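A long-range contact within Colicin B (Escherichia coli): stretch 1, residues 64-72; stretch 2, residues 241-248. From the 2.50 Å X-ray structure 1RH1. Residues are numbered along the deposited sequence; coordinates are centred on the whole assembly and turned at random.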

# COMPACT_ATOMS: atom_id res chain seq x y z
N LEU A 64 8.54 12.83 30.85
CA LEU A 64 7.63 12.40 29.82
C LEU A 64 6.16 12.33 30.23
O LEU A 64 5.68 11.27 30.68
CB LEU A 64 8.16 11.07 29.36
CG LEU A 64 8.73 10.93 27.97
CD1 LEU A 64 9.53 12.15 27.55
CD2 LEU A 64 9.54 9.65 27.97
N PHE A 65 5.46 13.49 30.09
CA PHE A 65 4.02 13.63 30.29
C PHE A 65 3.35 13.25 28.97
O PHE A 65 3.88 13.60 27.91
CB PHE A 65 3.54 15.04 30.54
CG PHE A 65 4.23 15.75 31.66
CD1 PHE A 65 5.15 16.75 31.37
CD2 PHE A 65 3.93 15.42 32.98
CE1 PHE A 65 5.78 17.43 32.41
CE2 PHE A 65 4.57 16.11 34.02
CZ PHE A 65 5.50 17.11 33.73
N PRO A 66 2.22 12.52 28.94
CA PRO A 66 1.64 12.07 27.68
C PRO A 66 1.06 13.21 26.87
O PRO A 66 0.46 14.17 27.37
CB PRO A 66 0.63 11.01 28.11
CG PRO A 66 0.28 11.31 29.54
CD PRO A 66 1.55 11.93 30.10
N GLY A 67 1.47 13.10 25.60
CA GLY A 67 1.11 14.04 24.56
C GLY A 67 2.08 15.19 24.42
O GLY A 67 2.08 15.83 23.37
N ILE A 68 2.90 15.50 25.43
CA ILE A 68 3.86 16.60 25.36
C ILE A 68 5.27 16.19 24.88
O ILE A 68 6.04 15.54 25.59
CB ILE A 68 3.90 17.30 26.79
CG1 ILE A 68 2.55 17.90 27.15
CG2 ILE A 68 4.87 18.46 26.78
CD1 ILE A 68 2.40 18.51 28.57
N ILE A 69 5.59 16.62 23.65
CA ILE A 69 6.88 16.39 22.99
C ILE A 69 8.05 17.02 23.72
O ILE A 69 7.99 18.16 24.20
CB ILE A 69 6.91 16.96 21.56
CG1 ILE A 69 5.77 16.41 20.74
CG2 ILE A 69 8.20 16.56 20.87
CD1 ILE A 69 5.70 17.04 19.35
N ARG A 70 9.12 16.22 23.75
CA ARG A 70 10.38 16.55 24.40
C ARG A 70 11.60 16.11 23.60
O ARG A 70 11.72 15.04 23.02
CB ARG A 70 10.47 15.90 25.76
CG ARG A 70 9.40 16.32 26.74
CD ARG A 70 9.63 17.70 27.30
NE ARG A 70 9.49 17.58 28.74
CZ ARG A 70 9.95 18.44 29.64
NH1 ARG A 70 10.60 19.55 29.26
NH2 ARG A 70 9.78 18.16 30.93
N ARG A 71 12.53 17.07 23.66
CA ARG A 71 13.82 17.01 23.03
C ARG A 71 14.80 16.39 24.02
O ARG A 71 15.22 16.97 25.02
CB ARG A 71 14.11 18.44 22.67
CG ARG A 71 15.37 18.69 21.91
CD ARG A 71 15.28 20.08 21.33
NE ARG A 71 16.51 20.32 20.60
CZ ARG A 71 16.60 20.20 19.27
NH1 ARG A 71 15.53 19.86 18.52
NH2 ARG A 71 17.77 20.42 18.66
N ILE A 72 15.08 15.11 23.72
CA ILE A 72 15.92 14.26 24.55
C ILE A 72 17.24 14.00 23.82
O ILE A 72 17.29 13.67 22.63
CB ILE A 72 15.04 12.99 24.86
CG1 ILE A 72 14.12 13.43 25.96
CG2 ILE A 72 15.74 11.77 25.42
CD1 ILE A 72 12.90 12.53 26.04
N GLU A 241 2.69 24.75 30.09
CA GLU A 241 3.11 24.78 28.70
C GLU A 241 4.16 23.81 28.20
O GLU A 241 3.81 22.99 27.34
CB GLU A 241 3.57 26.17 28.31
CG GLU A 241 2.42 26.93 27.66
CD GLU A 241 1.72 26.18 26.54
OE1 GLU A 241 2.36 25.88 25.52
OE2 GLU A 241 0.54 25.86 26.67
N ILE A 242 5.40 23.81 28.71
CA ILE A 242 6.49 22.95 28.25
C ILE A 242 6.71 23.26 26.75
O ILE A 242 6.19 22.60 25.84
CB ILE A 242 6.17 21.41 28.47
CG1 ILE A 242 6.06 20.98 29.91
CG2 ILE A 242 7.37 20.61 28.03
CD1 ILE A 242 5.01 21.67 30.76
N GLN A 243 7.42 24.37 26.52
CA GLN A 243 7.75 24.82 25.17
C GLN A 243 9.14 24.32 24.81
O GLN A 243 10.10 24.70 25.48
CB GLN A 243 7.76 26.34 25.08
CG GLN A 243 6.47 26.92 25.62
CD GLN A 243 6.32 28.41 25.38
OE1 GLN A 243 5.99 28.82 24.27
NE2 GLN A 243 6.51 29.25 26.41
N GLU A 244 9.27 23.45 23.82
CA GLU A 244 10.58 22.98 23.38
C GLU A 244 11.12 23.87 22.29
O GLU A 244 10.35 24.53 21.58
CB GLU A 244 10.53 21.56 22.83
CG GLU A 244 10.41 20.46 23.88
CD GLU A 244 11.58 20.37 24.86
OE1 GLU A 244 11.34 19.98 26.00
OE2 GLU A 244 12.72 20.68 24.49
N ASP A 245 12.45 23.92 22.14
CA ASP A 245 12.99 24.72 21.07
C ASP A 245 13.03 23.85 19.82
O ASP A 245 13.44 22.68 19.82
CB ASP A 245 14.39 25.23 21.49
CG ASP A 245 14.39 26.22 22.66
OD1 ASP A 245 13.55 27.13 22.67
OD2 ASP A 245 15.23 26.10 23.56
N GLY A 246 12.48 24.44 18.75
CA GLY A 246 12.39 23.81 17.45
C GLY A 246 11.17 22.94 17.23
O GLY A 246 11.13 22.18 16.25
N VAL A 247 10.22 23.04 18.19
CA VAL A 247 8.95 22.30 18.21
C VAL A 247 7.85 23.30 18.49
O VAL A 247 7.52 23.66 19.62
CB VAL A 247 8.91 21.18 19.32
CG1 VAL A 247 7.53 20.57 19.48
CG2 VAL A 247 9.79 20.02 18.90
N ILE A 248 7.30 23.75 17.37
CA ILE A 248 6.21 24.71 17.37
C ILE A 248 4.92 23.88 17.49
O ILE A 248 4.61 23.05 16.63
CB ILE A 248 6.23 25.52 16.03
CG1 ILE A 248 7.63 25.97 15.59
CG2 ILE A 248 5.31 26.72 16.25
CD1 ILE A 248 8.22 27.11 16.40

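Residues no fewer than 172 positions apart in the sequence touch where two segments meet through interlocking side chains, burying 460 Å² in total. The largest share of that area belongs to I242, whose CA-to-CB bond points toward stretch 1 and whose branched side chain lodges in a hollow lined by F65, I68 and R70. The fit is tightest against I68, where CG2 of I68 lies 3.5 Å from CG2 of I242, so that the two methyl groups are pressed together, somewhat closer than usual methyl packing. The same I242 methyl packs over one face of the R70 guanidinium, with CG2 of I242 3.6 Å from NH1 of R70. F65 closes the pocket more loosely: its CE1 stands 4.4 Å from CG1 of I242, an oblique approach to the ring. A type II turn runs from F65 to I68, with a hydrogen bond from I68 N to F65 O (3.3 Å), and both of its end residues touch I242.

E244 supplies the second bump, filling the space between the I69 carbonyl O and the side chains of R70 and R71. Its CA-to-CB bond points toward stretch 1. CG of E244 lies 3.4 Å from O of I69, OE1 of E244 is 3.1 Å from CD of R70, and OE2 of E244 is 3.2 Å from CB of R71. Although the CA-to-CB bond of R70 points away, its side chain bends back, with chi1 and chi2 both m, and NH1 forms a salt bridge with OE1 of E244 at 3.4 Å, at the guanidinium edge. The associated hydrogen bond is nearly straight (173°) but long and weak.

R71 instead runs extended, with its first three chi angles t, and passes D245, its CD 3.5 Å from the D245 carbonyl O. Beyond E244, a further apolar contact joins CD1 of I69 to CG1 of V247 at 4.0 Å.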